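Side-chain contacts in MxaA (Stigmatella aurantiaca, PDB 4W4T), which carries a terminal reductase domain, the part in this chain, which binds NADPH and serves the myxalamid polyketide-nonribosomal peptide pathway: residues F70-L75 / A81-L86; C85-K90 / M96-K101. One frame throughout, in Å; residues are numbered along the deposited sequence.

Contact 1 (F70-L75 / A81-L86); sequences FLLEEL and ARIYCL
Leu72 and Leu75 of the helix meet Ile83 and Cys85 of the strand in a purely apolar contact, with no hydrogen bond crossing between 70-75 and 81-86. The tightest touch is methyl on methyl: CD1 of Leu72 lies 3.5 Å from CG2 of Ile83, the two side chains sliding past each other in opposite directions. Leu72 gets there because its CG stands anti to the backbone N (chi1 175°), which carries both methyls to the strand although its CB does not itself aim there. The same fork receives the sulfur of Cys85, SG sitting 4.0 Å from Leu72 CD1 and 4.1 Å from Leu72 CD2. One turn further on, Leu75 makes its contact close to the backbone, CB lying 4.0 Å from CD1 at the far end of the Ile83 chain.

Helix 66-78 and strand 82-87 are the second and third elements of a Rossmann beta-alpha-beta unit that opens with strand 57-61. The short segments run nearly antiparallel, at 160°, with their axes 9.9 Å apart. Ile83 and Cys85 project from the side of the parallel sheet that faces helix 66-78, and Leu72 reaches on to Leu60 and Ile117 of the two flanking strands.

Polar bonds stay within each element or lead outward. Tyr84, pointing away from the helix, takes a hydrogen bond at OH from NH2 of Arg82 (2.6 Å), tilted 22° from the guanidinium plane. Glu74, buried, is held by Arg78, Ser291 and Ser292.

Contact 2 (C85-K90 / M96-K101); sequences CLVRSK and MNRIRK
With chi1 at -66° the CG of Arg98 lies anti to its own carbonyl carbon, and a bend at chi3 (65°) turns the guanidinium to the end of the strand. There NH1 donates to the backbone O of Arg88 at 2.9 Å, in the carbonyl plane and on a lone pair, though the N-H...O angle of 137° is far from straight. A water bridges the same NH1 to Arg88 N, so this nitrogen is tied to both backbone polar atoms of Arg88. Val87 crosses the arginine chain obliquely, CG2 resting 3.6 Å from Arg98 NH1. Deeper in, Ile99 sends CD1 to CB of Cys85 at 3.6 Å, while CG1 of Val87 touches that methyl more loosely at 4.3 Å. The guanidinium groups of Arg88 and Arg98 stay apart, NH1 to NH1 5.3 Å, and Arg88 has a weak, long ion pair with Asp123. Val87 also leans on Thr64. Arg88, Arg98, Asp123 and Thr64 all bind NADPH in this protein; this chain holds no cofactor, and one arginine just past the second Rossmann strand and another from the helix that follows are consistent with a pocket for the 2'-phosphate that distinguishes NADPH from NADH.

Overall arrangement
Contact 1 (70-75 with 81-86) comes first along the chain, and contact 2 (85-90 with 96-101) begins where it ends, sharing Cys85 and Leu86. Their centres are about 12 Å apart. Strand 82-87 is common to both: helix 66-78 packs on it in the first, helix 92-105 meets its C-terminal part in the second. The helices also touch each other, with CD2 of Leu72 3.5 Å from CG2 of Ile99, so the two contacts form one continuous apolar patch around Cys85. Together they belong to two successive, overlapping beta-alpha-beta units of the Rossmann fold, 57-87 and 82-121, linking the buried helix-sheet packing to the NADPH-binding rim of the reductase domain.

Contact 1 (F70-L75 / A81-L86)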
loop_
_atom_site.group_PDB
_atom_site.type_symbol
_atom_site.label_atom_id
_atom_site.label_comp_id
_atom_site.label_asym_id
_atom_site.label_seq_id
_atom_site.Cartn_x
_atom_site.Cartn_y
_atom_site.Cartn_z
ATOM N N PHE A 70 2.454 20.693 19.039
ATOM C CA PHE A 70 3.134 21.974 19.154
ATOM C C PHE A 70 2.133 23.106 19.290
ATOM O O PHE A 70 2.332 24.031 20.072
ATOM C CB PHE A 70 4.067 22.185 17.949
ATOM C CG PHE A 70 5.210 21.222 17.920
ATOM C CD1 PHE A 70 5.051 19.947 17.398
ATOM C CD2 PHE A 70 6.439 21.577 18.452
ATOM C CE1 PHE A 70 6.096 19.045 17.391
ATOM C CE2 PHE A 70 7.495 20.688 18.450
ATOM C CZ PHE A 70 7.334 19.421 17.917
ATOM N N LEU A 71 1.034 23.015 18.545
ATOM C CA LEU A 71 -0.049 23.978 18.671
ATOM C C LEU A 71 -0.603 23.973 20.098
ATOM O O LEU A 71 -0.860 25.024 20.676
ATOM C CB LEU A 71 -1.151 23.655 17.657
ATOM C CG LEU A 71 -2.147 24.721 17.208
ATOM C CD1 LEU A 71 -1.447 26.042 16.902
ATOM C CD2 LEU A 71 -2.891 24.210 15.959
ATOM N N LEU A 72 -0.769 22.795 20.678
ATOM C CA LEU A 72 -1.292 22.747 22.044
ATOM C C LEU A 72 -0.322 23.417 23.015
ATOM O O LEU A 72 -0.715 24.273 23.818
ATOM C CB LEU A 72 -1.561 21.315 22.474
ATOM C CG LEU A 72 -2.004 21.178 23.932
ATOM C CD1 LEU A 72 -3.170 22.114 24.244
ATOM C CD2 LEU A 72 -2.347 19.735 24.243
ATOM N N GLU A 73 0.949 23.050 22.918
ATOM C CA GLU A 73 1.940 23.570 23.845
ATOM C C GLU A 73 2.072 25.085 23.655
ATOM O O GLU A 73 2.159 25.849 24.630
ATOM C CB GLU A 73 3.264 22.821 23.657
ATOM C CG GLU A 73 4.304 23.061 24.746
ATOM C CD GLU A 73 5.098 24.323 24.509
ATOM O OE1 GLU A 73 5.072 24.816 23.359
ATOM O OE2 GLU A 73 5.748 24.820 25.460
ATOM N N GLU A 74 2.002 25.535 22.408
ATOM C CA GLU A 74 2.063 26.960 22.129
ATOM C C GLU A 74 0.835 27.722 22.648
ATOM O O GLU A 74 0.957 28.844 23.141
ATOM C CB GLU A 74 2.232 27.193 20.628
ATOM C CG GLU A 74 2.465 28.645 20.250
ATOM C CD GLU A 74 3.830 28.869 19.627
ATOM O OE1 GLU A 74 4.399 27.896 19.074
ATOM O OE2 GLU A 74 4.317 30.014 19.677
ATOM N N LEU A 75 -0.351 27.129 22.539
ATOM C CA LEU A 75 -1.561 27.785 23.032
ATOM C C LEU A 75 -1.546 27.952 24.557
ATOM O O LEU A 75 -2.033 28.954 25.081
ATOM C CB LEU A 75 -2.813 26.992 22.604
ATOM C CG LEU A 75 -3.236 27.165 21.138
ATOM C CD1 LEU A 75 -4.337 26.169 20.794
ATOM C CD2 LEU A 75 -3.694 28.577 20.835
ATOM N N ALA A 81 -6.276 30.678 28.367
ATOM C CA ALA A 81 -7.555 29.998 28.189
ATOM C C ALA A 81 -7.418 28.520 28.548
ATOM O O ALA A 81 -6.343 27.952 28.437
ATOM C CB ALA A 81 -8.053 30.157 26.759
ATOM N N ARG A 82 -8.503 27.903 29.000
ATOM C CA ARG A 82 -8.504 26.457 29.156
ATOM C C ARG A 82 -8.612 25.858 27.757
ATOM O O ARG A 82 -9.400 26.333 26.947
ATOM C CB ARG A 82 -9.654 26.001 30.065
ATOM C CG ARG A 82 -9.471 26.478 31.513
ATOM C CD ARG A 82 -10.476 25.881 32.471
ATOM N NE ARG A 82 -11.840 26.254 32.119
ATOM C CZ ARG A 82 -12.755 25.394 31.697
ATOM N NH1 ARG A 82 -12.452 24.104 31.589
ATOM N NH2 ARG A 82 -13.973 25.820 31.393
ATOM N N ILE A 83 -7.798 24.854 27.467
ATOM C CA ILE A 83 -7.754 24.283 26.125
ATOM C C ILE A 83 -8.470 22.944 26.096
ATOM O O ILE A 83 -7.918 21.924 26.507
ATOM C CB ILE A 83 -6.300 24.082 25.605
ATOM C CG1 ILE A 83 -5.413 25.307 25.896
ATOM C CG2 ILE A 83 -6.318 23.726 24.109
ATOM C CD1 ILE A 83 -5.860 26.594 25.225
ATOM N N TYR A 84 -9.701 22.957 25.599
ATOM C CA TYR A 84 -10.450 21.731 25.378
ATOM C C TYR A 84 -9.875 20.998 24.175
ATOM O O TYR A 84 -9.747 21.587 23.108
ATOM C CB TYR A 84 -11.931 22.033 25.152
ATOM C CG TYR A 84 -12.652 22.528 26.388
ATOM C CD1 TYR A 84 -12.451 23.816 26.875
ATOM C CD2 TYR A 84 -13.545 21.705 27.060
ATOM C CE1 TYR A 84 -13.122 24.265 28.014
ATOM C CE2 TYR A 84 -14.216 22.144 28.192
ATOM C CZ TYR A 84 -14.002 23.418 28.663
ATOM O OH TYR A 84 -14.686 23.836 29.789
ATOM N N CYS A 85 -9.545 19.725 24.354
ATOM C CA CYS A 85 -8.940 18.928 23.295
ATOM C C CYS A 85 -9.770 17.713 22.906
ATOM O O CYS A 85 -9.905 16.777 23.676
ATOM C CB CYS A 85 -7.547 18.466 23.710
ATOM S SG CYS A 85 -6.404 19.824 23.960
ATOM N N LEU A 86 -10.289 17.720 21.687
ATOM C CA LEU A 86 -11.076 16.599 21.195
ATOM C C LEU A 86 -10.174 15.378 21.025
ATOM O O LEU A 86 -9.129 15.462 20.382
ATOM C CB LEU A 86 -11.750 16.967 19.871
ATOM C CG LEU A 86 -12.800 15.989 19.349
ATOM C CD1 LEU A 86 -14.074 16.104 20.175
ATOM C CD2 LEU A 86 -13.072 16.270 17.887
#

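Contact 2 (C85-K90 / M96-K101)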
loop_
_atom_site.group_PDB
_atom_site.type_symbol
_atom_site.label_atom_id
_atom_site.label_comp_id
_atom_site.label_asym_id
_atom_site.label_seq_id
_atom_site.Cartn_x
_atom_site.Cartn_y
_atom_site.Cartn_z
ATOM N N CYS A 85 -9.545 19.725 24.354
ATOM C CA CYS A 85 -8.940 18.928 23.295
ATOM C C CYS A 85 -9.770 17.713 22.906
ATOM O O CYS A 85 -9.905 16.777 23.676
ATOM C CB CYS A 85 -7.547 18.466 23.710
ATOM S SG CYS A 85 -6.404 19.824 23.960
ATOM N N LEU A 86 -10.289 17.720 21.687
ATOM C CA LEU A 86 -11.076 16.599 21.195
ATOM C C LEU A 86 -10.174 15.378 21.025
ATOM O O LEU A 86 -9.129 15.462 20.382
ATOM C CB LEU A 86 -11.750 16.967 19.871
ATOM C CG LEU A 86 -12.800 15.989 19.349
ATOM C CD1 LEU A 86 -14.074 16.104 20.175
ATOM C CD2 LEU A 86 -13.072 16.270 17.887
ATOM N N VAL A 87 -10.565 14.248 21.605
ATOM C CA VAL A 87 -9.732 13.058 21.570
ATOM C C VAL A 87 -10.570 11.786 21.656
ATOM O O VAL A 87 -11.495 11.697 22.465
ATOM C CB VAL A 87 -8.686 13.079 22.727
ATOM C CG1 VAL A 87 -9.392 13.204 24.092
ATOM C CG2 VAL A 87 -7.794 11.849 22.684
ATOM N N ARG A 88 -10.255 10.812 20.806
ATOM C CA ARG A 88 -10.878 9.491 20.869
ATOM C C ARG A 88 -10.350 8.708 22.059
ATOM O O ARG A 88 -9.168 8.373 22.110
ATOM C CB ARG A 88 -10.610 8.683 19.596
ATOM C CG ARG A 88 -11.176 9.275 18.323
ATOM C CD ARG A 88 -10.812 8.431 17.096
ATOM N NE ARG A 88 -11.463 7.123 17.091
ATOM C CZ ARG A 88 -10.825 5.964 17.224
ATOM N NH1 ARG A 88 -9.507 5.944 17.378
ATOM N NH2 ARG A 88 -11.506 4.824 17.204
ATOM N N SER A 89 -11.229 8.405 23.007
ATOM C CA SER A 89 -10.854 7.623 24.181
ATOM C C SER A 89 -12.119 7.211 24.929
ATOM O O SER A 89 -13.176 7.804 24.720
ATOM C CB SER A 89 -9.927 8.424 25.096
ATOM O OG SER A 89 -10.549 9.642 25.494
ATOM N N LYS A 90 -12.014 6.200 25.789
ATOM C CA LYS A 90 -13.174 5.741 26.559
ATOM C C LYS A 90 -13.465 6.643 27.761
ATOM O O LYS A 90 -14.603 6.701 28.237
ATOM C CB LYS A 90 -12.970 4.299 27.027
ATOM C CG LYS A 90 -13.231 3.254 25.949
ATOM C CD LYS A 90 -14.680 3.295 25.487
ATOM C CE LYS A 90 -14.860 2.610 24.138
ATOM N NZ LYS A 90 -14.141 3.337 23.053
HETATM N N MSE A 96 -6.624 12.295 28.370
HETATM C CA MSE A 96 -5.493 13.051 28.882
HETATM C C MSE A 96 -4.218 12.297 28.743
HETATM O O MSE A 96 -3.215 12.872 28.391
HETATM C CB MSE A 96 -5.669 13.381 30.343
HETATM C CG MSE A 96 -4.572 14.303 30.840
HETATM SE SE MSE A 96 -4.689 16.110 30.173
HETATM C CE MSE A 96 -4.166 17.341 31.595
ATOM N N ASN A 97 -4.239 11.012 28.991
ATOM C CA ASN A 97 -3.031 10.204 28.811
ATOM C C ASN A 97 -2.524 10.240 27.377
ATOM O O ASN A 97 -1.323 10.335 27.140
ATOM C CB ASN A 97 -3.267 8.750 29.219
ATOM C CG ASN A 97 -3.585 8.605 30.690
ATOM O OD1 ASN A 97 -3.351 9.518 31.484
ATOM N ND2 ASN A 97 -4.111 7.448 31.065
ATOM N N ARG A 98 -3.443 10.147 26.424
ATOM C CA ARG A 98 -3.076 10.203 25.016
ATOM C C ARG A 98 -2.452 11.557 24.688
ATOM O O ARG A 98 -1.393 11.629 24.078
ATOM C CB ARG A 98 -4.292 9.944 24.121
ATOM C CG ARG A 98 -4.867 8.539 24.224
ATOM C CD ARG A 98 -5.802 8.243 23.053
ATOM N NE ARG A 98 -5.084 8.214 21.775
ATOM C CZ ARG A 98 -5.583 8.646 20.620
ATOM N NH1 ARG A 98 -6.814 9.151 20.570
ATOM N NH2 ARG A 98 -4.851 8.583 19.519
ATOM N N ILE A 99 -3.107 12.630 25.105
ATOM C CA ILE A 99 -2.591 13.963 24.845
ATOM C C ILE A 99 -1.218 14.140 25.496
ATOM O O ILE A 99 -0.264 14.590 24.845
ATOM C CB ILE A 99 -3.564 15.014 25.344
ATOM C CG1 ILE A 99 -4.862 14.911 24.540
ATOM C CG2 ILE A 99 -2.973 16.395 25.210
ATOM C CD1 ILE A 99 -6.038 15.605 25.195
ATOM N N ARG A 100 -1.096 13.745 26.761
ATOM C CA ARG A 100 0.185 13.883 27.456
ATOM C C ARG A 100 1.299 13.092 26.769
ATOM O O ARG A 100 2.396 13.616 26.550
ATOM C CB ARG A 100 0.073 13.437 28.911
ATOM C CG ARG A 100 1.347 13.697 29.708
ATOM C CD ARG A 100 1.292 13.090 31.105
ATOM N NE ARG A 100 1.133 11.642 31.047
ATOM C CZ ARG A 100 0.010 10.997 31.347
ATOM N NH1 ARG A 100 -1.064 11.668 31.760
ATOM N NH2 ARG A 100 -0.030 9.673 31.247
ATOM N N LYS A 101 1.021 11.839 26.424
ATOM C CA LYS A 101 2.030 10.993 25.802
ATOM C C LYS A 101 2.486 11.559 24.458
ATOM O O LYS A 101 3.684 11.514 24.125
ATOM C CB LYS A 101 1.508 9.565 25.622
ATOM C CG LYS A 101 1.456 8.753 26.921
ATOM C CD LYS A 101 1.040 7.304 26.674
ATOM C CE LYS A 101 0.887 6.534 27.984
ATOM N NZ LYS A 101 2.150 6.531 28.788
HETATM O O HOH W 1 -8.153 11.445 18.639
#